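PDB 2ZIB: type-2 ice-structuring protein from Brachyopsis rostratus, which binds to ice crystals and inhibits their growth, protecting the blood of the fish from freezing in subzero sea water. Local coordinates for residues A[64-70]-A[103-109]; A[19-25]-A[126-132]; A[54-58]-A[111-115]. All blocks are in the same frame, centred on the assembly; numbering follows the deposited sequence.

Contact 1 (A[64-70]-A[103-109]); sequences IVWIGGS and CCMQMTA
Trp66 and Gln106 face each other as a non-hydrogen-bonded antiparallel pair, and their side chains share one side of the sheet. Gln106 sends its amide over one face of the indole, off toward the rim, with NE2 3.7 Å from Trp66 CZ3 and the two planes 72° apart. Ile64 CG2 lies over a face of that amide, 3.5 Å from Gln106 CD. Farther along the indole, Trp66 CZ3 packs against Cys104 CB at 3.6 Å, and Cys104 SG stands above the six-membered ring at a distance. On the reverse side of the strands the meeting is apolar and rich in sulfur. Val65 and Met107 run side by side, CG2 to SD at 3.6 Å, while Ile67 CD1 reaches Met105 SD at 3.5 Å. Ile67 gets there with CG1 between its backbone N and carbonyl carbon (chi1 57°), which swings CD1 in between the two methionines.

Behind these side chains, Val65 and Met107 exchange a reciprocal pair of backbone bonds, followed by Ile67 N to Met105 O. The chain then turns a corner at Gly68, and the register slips by two residues, a beta bulge, before Met105 N bonds to Gly69 O at 2.9 Å. Outside the pair, Trp66 NE1 is held by Met29 O and Ala122 O, Trp31 and His124 meet the indole edge-to-face, and disulfides tie Cys103 to Cys72 and Cys104 to Cys120. Strands 65-67 and 104-107 thus form part of the buried core of a C-type lectin fold, here serving an antifreeze protein.

Contact 2 (A[19-25]-A[126-132]); sequences QRCFYSE and SICAKAA
Cys21 lays its sulfur against the last residue of the opposite segment, SG 3.6 Å from Ala132 CB. The sulfur that Cys21 shares in a disulfide with Cys10 thus lies along this end of the pairing. Two residues on, Tyr23 and Cys128 project on the same side and touch through their CB atoms at 4.0 Å. Tyr23 has CG anti to its own nitrogen, chi1 -176°, and the ring heads off from strand 126-131 toward Trp14; Cys128 is joined to Cys38. Glu25 CB lies 3.3 Å from Ser126 OG, while the carboxylate goes on to Thr27 N.

An early strand, 20-26, and the last, 124-131, close on each other as an antiparallel ladder, as in C-type lectin domains, which brings together segments about a hundred residues apart in the chain. Six backbone bonds join Cys21 with Lys130, Tyr23 with Cys128 and Glu25 with Ser126, two to each pair, and Ala132 N adds one to Gln19 O.

The other side of the ladder carries Phe22, whose CE2 rests 3.8 Å from Ala129 CB, with Ile127 CG1 near the plane at the ring's edge. Arg20 bends at chi3 and brings NH2 within 3.5 Å of Ala129 CB, obliquely, while Phe22 CZ lies against one guanidinium face, offset toward the rim. NH1 is engaged by Glu53 in a salt bridge and by Ser47 O. Toward the far end a water bridges the strands, 2.7 Å from Ser24 OG and donating to Ser126 O.

Contact 3 (A[54-58]-A[111-115]); sequences QLYIK and VDKCW
Gln54, on helix 51-60 of the C-type lectin fold, reaches with its side-chain amide into the loop before strand 115-118, where NE2 meets the loop and OE1 the first residue of the strand.

Hydrogen bonds come first. Gln54 OE1 accepts from the indole of Trp115, NE1 to OE1 2.9 Å, with the oxygen 20° out of the ring plane and the amide and ring planes 53° apart. On the other side of the amide, NE2 donates to Asp112 O at 3.1 Å, and that acceptor lies in the amide plane. A second bond from NE2, to Lys113 O at 2.9 Å, is weak. Three partners thus fix the rotation of the amide, and its oxygen is directed to the indole while the nitrogen serves two consecutive carbonyls of the loop. The side chain gets there by leaving the helix with CG anti to the backbone N and then bending at chi2 (74°).

The loop has polar order of its own. Asp112 OD1 accepts from Cys114 N in an Asx turn, the amide approaching from above the carboxylate plane. Lys113 curls back, bent at chi2 and chi4, to place NZ on Thr108 O and Ala110 O, while Cys114 is tied by a disulfide to Cys92.

Van der Waals contacts of the lysine chains make up the rest. Lys58 and Lys113 touch through their methylene groups, and Lys113 CB also lies against the Gln54 amide, 3.5 Å from NE2. Extended beyond CG, Lys58 runs outward along the loop until its CE comes within 3.2 Å of Val111 O.

How the contacts relate
The three contacts meet around one hydrophobic region of the lectin domain. Contacts 1 and 2 lie in the same sheet, where strands 65-67 and 124-131 are neighbours; their centres are 15 Å apart, yet Ile67 CG2 sits 3.7 Å from Ile127 CG2. Contact 3, centred 11 Å from contact 1, brings helix 51-60 onto that sheet: Met107 SD packs 3.5 Å from Ile57 CG2. The same isoleucine reaches contact 2, with its CD1 3.7 Å from Phe22 CE2. Contacts 1 and 3 also share polar links, Thr108 O to Lys113 NZ being 2.8 Å. Along the chain, contact 1 is nested within contact 3 and contact 3 within contact 2.

Contact 1 (A[64-70]-A[103-109])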
loop_
_atom_site.group_PDB
_atom_site.type_symbol
_atom_site.label_atom_id
_atom_site.label_comp_id
_atom_site.label_asym_id
_atom_site.label_seq_id
_atom_site.Cartn_x
_atom_site.Cartn_y
_atom_site.Cartn_z
ATOM N N ILE A 64 -5.125 3.968 -9.681
ATOM C CA ILE A 64 -3.927 4.274 -8.851
ATOM C C ILE A 64 -4.312 4.237 -7.380
ATOM O O ILE A 64 -5.347 4.787 -6.966
ATOM C CB ILE A 64 -3.422 5.694 -9.168
ATOM C CG1 ILE A 64 -2.858 5.751 -10.590
ATOM C CG2 ILE A 64 -2.349 6.097 -8.148
ATOM C CD1 ILE A 64 -2.599 7.163 -11.066
ATOM N N VAL A 65 -3.462 3.614 -6.559
ATOM C CA VAL A 65 -3.678 3.653 -5.099
ATOM C C VAL A 65 -2.358 3.857 -4.395
ATOM O O VAL A 65 -1.328 3.254 -4.743
ATOM C CB VAL A 65 -4.348 2.354 -4.513
ATOM C CG1 VAL A 65 -5.814 2.298 -4.874
ATOM C CG2 VAL A 65 -3.588 1.059 -4.869
ATOM N N TRP A 66 -2.384 4.705 -3.377
ATOM C CA TRP A 66 -1.270 4.746 -2.430
ATOM C C TRP A 66 -1.131 3.436 -1.658
ATOM O O TRP A 66 -2.131 2.875 -1.233
ATOM C CB TRP A 66 -1.465 5.893 -1.446
ATOM C CG TRP A 66 -1.325 7.263 -1.984
ATOM C CD1 TRP A 66 -2.214 8.313 -1.809
ATOM C CD2 TRP A 66 -0.186 7.821 -2.682
ATOM N NE1 TRP A 66 -1.692 9.469 -2.337
ATOM C CE2 TRP A 66 -0.426 9.221 -2.824
ATOM C CE3 TRP A 66 1.068 7.307 -3.091
ATOM C CZ2 TRP A 66 0.504 10.078 -3.442
ATOM C CZ3 TRP A 66 1.974 8.162 -3.721
ATOM C CH2 TRP A 66 1.689 9.541 -3.878
ATOM N N ILE A 67 0.109 2.977 -1.518
ATOM C CA ILE A 67 0.451 1.855 -0.616
ATOM C C ILE A 67 1.530 2.314 0.348
ATOM O O ILE A 67 1.958 3.483 0.294
ATOM C CB ILE A 67 0.789 0.572 -1.412
ATOM C CG1 ILE A 67 1.944 0.814 -2.411
ATOM C CG2 ILE A 67 -0.503 0.057 -2.113
ATOM C CD1 ILE A 67 2.444 -0.463 -3.076
ATOM N N GLY A 68 1.991 1.429 1.242
ATOM C CA GLY A 68 2.682 1.936 2.417
ATOM C C GLY A 68 4.161 2.225 2.328
ATOM O O GLY A 68 4.814 2.366 3.357
ATOM N N GLY A 69 4.705 2.354 1.112
ATOM C CA GLY A 69 6.121 2.572 0.934
ATOM C C GLY A 69 6.458 4.057 0.895
ATOM O O GLY A 69 5.761 4.877 0.271
ATOM N N SER A 70 7.569 4.421 1.534
ATOM C CA SER A 70 8.124 5.765 1.340
ATOM C C SER A 70 9.645 5.699 1.483
ATOM O O SER A 70 10.178 4.774 2.113
ATOM C CB SER A 70 7.504 6.810 2.316
ATOM O OG SER A 70 7.875 6.535 3.670
ATOM N N CYS A 103 8.710 10.884 -3.209
ATOM C CA CYS A 103 9.230 9.794 -2.360
ATOM C C CYS A 103 8.178 8.901 -1.746
ATOM O O CYS A 103 8.488 8.118 -0.871
ATOM C CB CYS A 103 10.198 10.364 -1.301
ATOM S SG CYS A 103 9.431 11.533 -0.136
ATOM N N CYS A 104 6.961 8.951 -2.306
ATOM C CA CYS A 104 5.897 8.066 -1.819
ATOM C C CYS A 104 5.503 7.010 -2.877
ATOM O O CYS A 104 5.395 7.314 -4.085
ATOM C CB CYS A 104 4.677 8.897 -1.437
ATOM S SG CYS A 104 4.846 9.670 0.172
ATOM N N MET A 105 5.261 5.773 -2.432
ATOM C CA MET A 105 5.002 4.661 -3.337
ATOM C C MET A 105 3.535 4.481 -3.635
ATOM O O MET A 105 2.692 4.482 -2.727
ATOM C CB MET A 105 5.528 3.408 -2.667
ATOM C CG MET A 105 5.431 2.119 -3.489
ATOM S SD MET A 105 5.691 0.644 -2.473
ATOM C CE MET A 105 7.467 0.639 -2.218
ATOM N N GLN A 106 3.219 4.259 -4.905
ATOM C CA GLN A 106 1.872 3.919 -5.295
ATOM C C GLN A 106 1.882 2.739 -6.259
ATOM O O GLN A 106 2.863 2.504 -6.955
ATOM C CB GLN A 106 1.151 5.066 -6.002
ATOM C CG GLN A 106 1.887 5.633 -7.178
ATOM C CD GLN A 106 1.133 6.725 -7.906
ATOM O OE1 GLN A 106 0.972 6.605 -9.128
ATOM N NE2 GLN A 106 0.675 7.751 -7.206
ATOM N N MET A 107 0.739 2.058 -6.319
ATOM C CA MET A 107 0.415 1.180 -7.469
ATOM C C MET A 107 -0.099 2.114 -8.559
ATOM O O MET A 107 -1.061 2.892 -8.321
ATOM C CB MET A 107 -0.631 0.140 -7.095
ATOM C CG MET A 107 -0.161 -0.786 -5.966
ATOM S SD MET A 107 -1.493 -1.849 -5.364
ATOM C CE MET A 107 -1.087 -3.395 -6.036
ATOM N N THR A 108 0.497 2.023 -9.763
ATOM C CA THR A 108 0.138 2.905 -10.863
ATOM C C THR A 108 -1.118 2.464 -11.608
ATOM O O THR A 108 -1.730 1.428 -11.294
ATOM C CB THR A 108 1.288 3.070 -11.850
ATOM O OG1 THR A 108 1.554 1.810 -12.500
ATOM C CG2 THR A 108 2.574 3.607 -11.220
ATOM N N ALA A 109 -1.504 3.262 -12.604
ATOM C CA ALA A 109 -2.663 2.991 -13.439
ATOM C C ALA A 109 -2.396 1.870 -14.455
ATOM O O ALA A 109 -3.335 1.424 -15.114
ATOM C CB ALA A 109 -3.049 4.245 -14.176
#

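Contact 2 (A[19-25]-A[126-132])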
loop_
_atom_site.group_PDB
_atom_site.type_symbol
_atom_site.label_atom_id
_atom_site.label_comp_id
_atom_site.label_asym_id
_atom_site.label_seq_id
_atom_site.Cartn_x
_atom_site.Cartn_y
_atom_site.Cartn_z
ATOM N N GLN A 19 -3.616 -14.081 6.207
ATOM C CA GLN A 19 -3.724 -13.702 7.621
ATOM C C GLN A 19 -4.035 -12.195 7.776
ATOM O O GLN A 19 -3.896 -11.650 8.886
ATOM C CB GLN A 19 -2.388 -14.001 8.298
ATOM C CG GLN A 19 -1.954 -15.488 8.232
ATOM C CD GLN A 19 -2.956 -16.325 8.953
ATOM O OE1 GLN A 19 -3.669 -17.121 8.326
ATOM N NE2 GLN A 19 -3.067 -16.120 10.275
ATOM N N ARG A 20 -4.367 -11.505 6.674
ATOM C CA ARG A 20 -4.527 -10.039 6.696
ATOM C C ARG A 20 -5.894 -9.611 6.197
ATOM O O ARG A 20 -6.538 -10.319 5.400
ATOM C CB ARG A 20 -3.404 -9.415 5.846
ATOM C CG ARG A 20 -1.995 -9.771 6.336
ATOM C CD ARG A 20 -0.936 -9.299 5.353
ATOM N NE ARG A 20 -0.779 -7.854 5.412
ATOM C CZ ARG A 20 -0.112 -7.153 4.477
ATOM N NH1 ARG A 20 0.322 -7.729 3.362
ATOM N NH2 ARG A 20 0.044 -5.841 4.654
ATOM N N CYS A 21 -6.284 -8.407 6.635
ATOM C CA CYS A 21 -7.519 -7.756 6.198
ATOM C C CYS A 21 -7.178 -6.470 5.479
ATOM O O CYS A 21 -6.250 -5.755 5.897
ATOM C CB CYS A 21 -8.403 -7.415 7.417
ATOM S SG CYS A 21 -8.969 -8.865 8.287
ATOM N N PHE A 22 -7.910 -6.203 4.393
ATOM C CA PHE A 22 -7.620 -5.066 3.509
ATOM C C PHE A 22 -8.832 -4.156 3.415
ATOM O O PHE A 22 -9.973 -4.613 3.381
ATOM C CB PHE A 22 -7.210 -5.587 2.132
ATOM C CG PHE A 22 -5.910 -6.333 2.171
ATOM C CD1 PHE A 22 -5.871 -7.696 2.525
ATOM C CD2 PHE A 22 -4.704 -5.677 1.919
ATOM C CE1 PHE A 22 -4.670 -8.375 2.598
ATOM C CE2 PHE A 22 -3.463 -6.361 2.001
ATOM C CZ PHE A 22 -3.457 -7.714 2.325
ATOM N N TYR A 23 -8.572 -2.864 3.353
ATOM C CA TYR A 23 -9.610 -1.839 3.209
ATOM C C TYR A 23 -9.334 -0.942 2.031
ATOM O O TYR A 23 -8.281 -0.325 1.971
ATOM C CB TYR A 23 -9.660 -0.997 4.490
ATOM C CG TYR A 23 -10.792 0.012 4.423
ATOM C CD1 TYR A 23 -12.092 -0.407 4.620
ATOM C CD2 TYR A 23 -10.566 1.340 4.118
ATOM C CE1 TYR A 23 -13.153 0.489 4.532
ATOM C CE2 TYR A 23 -11.607 2.281 4.009
ATOM C CZ TYR A 23 -12.900 1.823 4.201
ATOM O OH TYR A 23 -13.964 2.686 4.106
ATOM N N SER A 24 -10.303 -0.867 1.125
ATOM C CA SER A 24 -10.180 -0.008 -0.035
ATOM C C SER A 24 -10.789 1.351 0.299
ATOM O O SER A 24 -11.998 1.447 0.467
ATOM C CB SER A 24 -10.852 -0.681 -1.243
ATOM O OG SER A 24 -10.750 0.178 -2.349
ATOM N N GLU A 25 -9.926 2.367 0.428
ATOM C CA GLU A 25 -10.339 3.730 0.702
ATOM C C GLU A 25 -10.505 4.466 -0.623
ATOM O O GLU A 25 -9.523 4.825 -1.303
ATOM C CB GLU A 25 -9.289 4.440 1.567
ATOM C CG GLU A 25 -9.602 5.918 1.824
ATOM C CD GLU A 25 -10.945 6.112 2.481
ATOM O OE1 GLU A 25 -11.058 5.861 3.706
ATOM O OE2 GLU A 25 -11.905 6.492 1.778
ATOM N N SER A 126 -6.562 4.739 -1.832
ATOM C CA SER A 126 -5.525 4.025 -1.099
ATOM C C SER A 126 -6.055 2.704 -0.623
ATOM O O SER A 126 -7.264 2.424 -0.663
ATOM C CB SER A 126 -5.030 4.903 0.054
ATOM O OG SER A 126 -6.118 5.284 0.928
ATOM N N ILE A 127 -5.159 1.907 -0.081
ATOM C CA ILE A 127 -5.515 0.601 0.488
ATOM C C ILE A 127 -4.806 0.419 1.808
ATOM O O ILE A 127 -3.574 0.635 1.918
ATOM C CB ILE A 127 -5.278 -0.563 -0.486
ATOM C CG1 ILE A 127 -5.784 -1.889 0.071
ATOM C CG2 ILE A 127 -3.908 -0.586 -0.960
ATOM C CD1 ILE A 127 -6.858 -2.568 -0.825
ATOM N N CYS A 128 -5.605 0.075 2.836
ATOM C CA CYS A 128 -5.051 -0.210 4.165
ATOM C C CYS A 128 -5.002 -1.701 4.409
ATOM O O CYS A 128 -5.750 -2.466 3.787
ATOM C CB CYS A 128 -5.949 0.376 5.276
ATOM S SG CYS A 128 -6.360 2.148 5.110
ATOM N N ALA A 129 -4.157 -2.111 5.362
ATOM C CA ALA A 129 -4.133 -3.496 5.815
ATOM C C ALA A 129 -3.932 -3.548 7.321
ATOM O O ALA A 129 -3.370 -2.619 7.922
ATOM C CB ALA A 129 -3.023 -4.266 5.110
ATOM N N LYS A 130 -4.366 -4.670 7.905
ATOM C CA LYS A 130 -4.081 -4.967 9.318
ATOM C C LYS A 130 -4.293 -6.473 9.505
ATOM O O LYS A 130 -4.846 -7.160 8.627
ATOM C CB LYS A 130 -4.974 -4.187 10.294
ATOM C CG LYS A 130 -6.502 -4.417 10.141
ATOM C CD LYS A 130 -7.265 -3.395 10.979
ATOM C CE LYS A 130 -8.756 -3.535 10.822
ATOM N NZ LYS A 130 -9.465 -2.450 11.601
ATOM N N ALA A 131 -3.835 -7.003 10.641
ATOM C CA ALA A 131 -4.002 -8.433 10.904
ATOM C C ALA A 131 -5.466 -8.826 10.983
ATOM O O ALA A 131 -6.319 -8.075 11.506
ATOM C CB ALA A 131 -3.331 -8.770 12.195
ATOM N N ALA A 132 -5.778 -10.012 10.461
ATOM C CA ALA A 132 -7.102 -10.587 10.617
ATOM C C ALA A 132 -7.374 -11.006 12.075
ATOM O O ALA A 132 -6.460 -11.121 12.916
ATOM C CB ALA A 132 -7.277 -11.749 9.660
HETATM O O HOH W 1 -8.806 1.930 -3.156
#

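Contact 3 (A[54-58]-A[111-115])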
loop_
_atom_site.group_PDB
_atom_site.type_symbol
_atom_site.label_atom_id
_atom_site.label_comp_id
_atom_site.label_asym_id
_atom_site.label_seq_id
_atom_site.Cartn_x
_atom_site.Cartn_y
_atom_site.Cartn_z
ATOM N N GLN A 54 0.281 -8.833 -4.385
ATOM C CA GLN A 54 0.171 -7.832 -5.451
ATOM C C GLN A 54 -1.103 -8.090 -6.230
ATOM O O GLN A 54 -1.868 -7.184 -6.521
ATOM C CB GLN A 54 1.406 -7.898 -6.363
ATOM C CG GLN A 54 1.342 -7.029 -7.626
ATOM C CD GLN A 54 1.516 -5.526 -7.364
ATOM O OE1 GLN A 54 1.855 -5.110 -6.243
ATOM N NE2 GLN A 54 1.274 -4.712 -8.380
ATOM N N LEU A 55 -1.295 -9.349 -6.649
ATOM C CA LEU A 55 -2.435 -9.675 -7.479
ATOM C C LEU A 55 -3.752 -9.611 -6.700
ATOM O O LEU A 55 -4.776 -9.192 -7.239
ATOM C CB LEU A 55 -2.243 -11.076 -8.109
ATOM C CG LEU A 55 -1.095 -11.193 -9.133
ATOM C CD1 LEU A 55 -0.927 -12.702 -9.541
ATOM C CD2 LEU A 55 -1.329 -10.265 -10.379
ATOM N N TYR A 56 -3.741 -10.017 -5.429
ATOM C CA TYR A 56 -4.961 -9.854 -4.637
ATOM C C TYR A 56 -5.367 -8.369 -4.527
ATOM O O TYR A 56 -6.533 -8.002 -4.684
ATOM C CB TYR A 56 -4.741 -10.406 -3.213
ATOM C CG TYR A 56 -5.945 -10.150 -2.332
ATOM C CD1 TYR A 56 -7.067 -10.987 -2.424
ATOM C CD2 TYR A 56 -5.994 -9.088 -1.431
ATOM C CE1 TYR A 56 -8.233 -10.761 -1.658
ATOM C CE2 TYR A 56 -7.138 -8.849 -0.669
ATOM C CZ TYR A 56 -8.239 -9.684 -0.769
ATOM O OH TYR A 56 -9.354 -9.442 0.008
ATOM N N ILE A 57 -4.405 -7.518 -4.210
ATOM C CA ILE A 57 -4.695 -6.092 -4.049
ATOM C C ILE A 57 -5.084 -5.475 -5.385
ATOM O O ILE A 57 -6.049 -4.700 -5.450
ATOM C CB ILE A 57 -3.497 -5.354 -3.372
ATOM C CG1 ILE A 57 -3.296 -5.835 -1.916
ATOM C CG2 ILE A 57 -3.690 -3.853 -3.431
ATOM C CD1 ILE A 57 -1.916 -5.484 -1.295
ATOM N N LYS A 58 -4.376 -5.848 -6.461
ATOM C CA LYS A 58 -4.733 -5.390 -7.802
ATOM C C LYS A 58 -6.199 -5.633 -8.051
ATOM O O LYS A 58 -6.893 -4.793 -8.587
ATOM C CB LYS A 58 -3.889 -6.155 -8.816
ATOM C CG LYS A 58 -4.376 -6.037 -10.258
ATOM C CD LYS A 58 -3.669 -7.031 -11.170
ATOM C CE LYS A 58 -4.307 -7.105 -12.544
ATOM N NZ LYS A 58 -4.012 -8.428 -13.168
ATOM N N VAL A 111 -2.305 -1.767 -15.857
ATOM C CA VAL A 111 -3.112 -2.926 -15.451
ATOM C C VAL A 111 -2.411 -3.813 -14.422
ATOM O O VAL A 111 -3.051 -4.319 -13.476
ATOM C CB VAL A 111 -3.592 -3.732 -16.696
ATOM C CG1 VAL A 111 -4.119 -5.132 -16.297
ATOM C CG2 VAL A 111 -4.665 -2.929 -17.445
ATOM N N ASP A 112 -1.091 -3.998 -14.550
ATOM C CA ASP A 112 -0.371 -4.827 -13.604
ATOM C C ASP A 112 -0.098 -4.139 -12.269
ATOM O O ASP A 112 0.472 -4.754 -11.361
ATOM C CB ASP A 112 0.878 -5.437 -14.238
ATOM C CG ASP A 112 2.065 -4.524 -14.292
ATOM O OD1 ASP A 112 1.958 -3.291 -14.098
ATOM O OD2 ASP A 112 3.163 -5.053 -14.577
ATOM N N LYS A 113 -0.508 -2.868 -12.160
ATOM C CA LYS A 113 -0.365 -2.098 -10.887
ATOM C C LYS A 113 1.085 -2.019 -10.443
ATOM O O LYS A 113 1.381 -1.900 -9.250
ATOM C CB LYS A 113 -1.269 -2.736 -9.812
ATOM C CG LYS A 113 -2.723 -2.556 -10.107
ATOM C CD LYS A 113 -3.215 -1.220 -9.491
ATOM C CE LYS A 113 -4.425 -0.611 -10.241
ATOM N NZ LYS A 113 -4.023 -0.145 -11.659
ATOM N N CYS A 114 2.013 -2.012 -11.403
ATOM C CA CYS A 114 3.404 -1.854 -11.034
ATOM C C CYS A 114 3.609 -0.564 -10.247
ATOM O O CYS A 114 2.869 0.439 -10.414
ATOM C CB CYS A 114 4.315 -1.932 -12.271
ATOM S SG CYS A 114 4.074 -0.647 -13.543
ATOM N N TRP A 115 4.643 -0.563 -9.396
ATOM C CA TRP A 115 4.830 0.544 -8.460
ATOM C C TRP A 115 5.649 1.702 -9.036
ATOM O O TRP A 115 6.525 1.499 -9.884
ATOM C CB TRP A 115 5.559 0.062 -7.209
ATOM C CG TRP A 115 4.927 -1.118 -6.531
ATOM C CD1 TRP A 115 3.690 -1.704 -6.740
ATOM C CD2 TRP A 115 5.570 -1.903 -5.540
ATOM N NE1 TRP A 115 3.523 -2.790 -5.894
ATOM C CE2 TRP A 115 4.673 -2.943 -5.165
ATOM C CE3 TRP A 115 6.841 -1.839 -4.914
ATOM C CZ2 TRP A 115 4.999 -3.914 -4.182
ATOM C CZ3 TRP A 115 7.160 -2.808 -3.916
ATOM C CH2 TRP A 115 6.234 -3.828 -3.579
#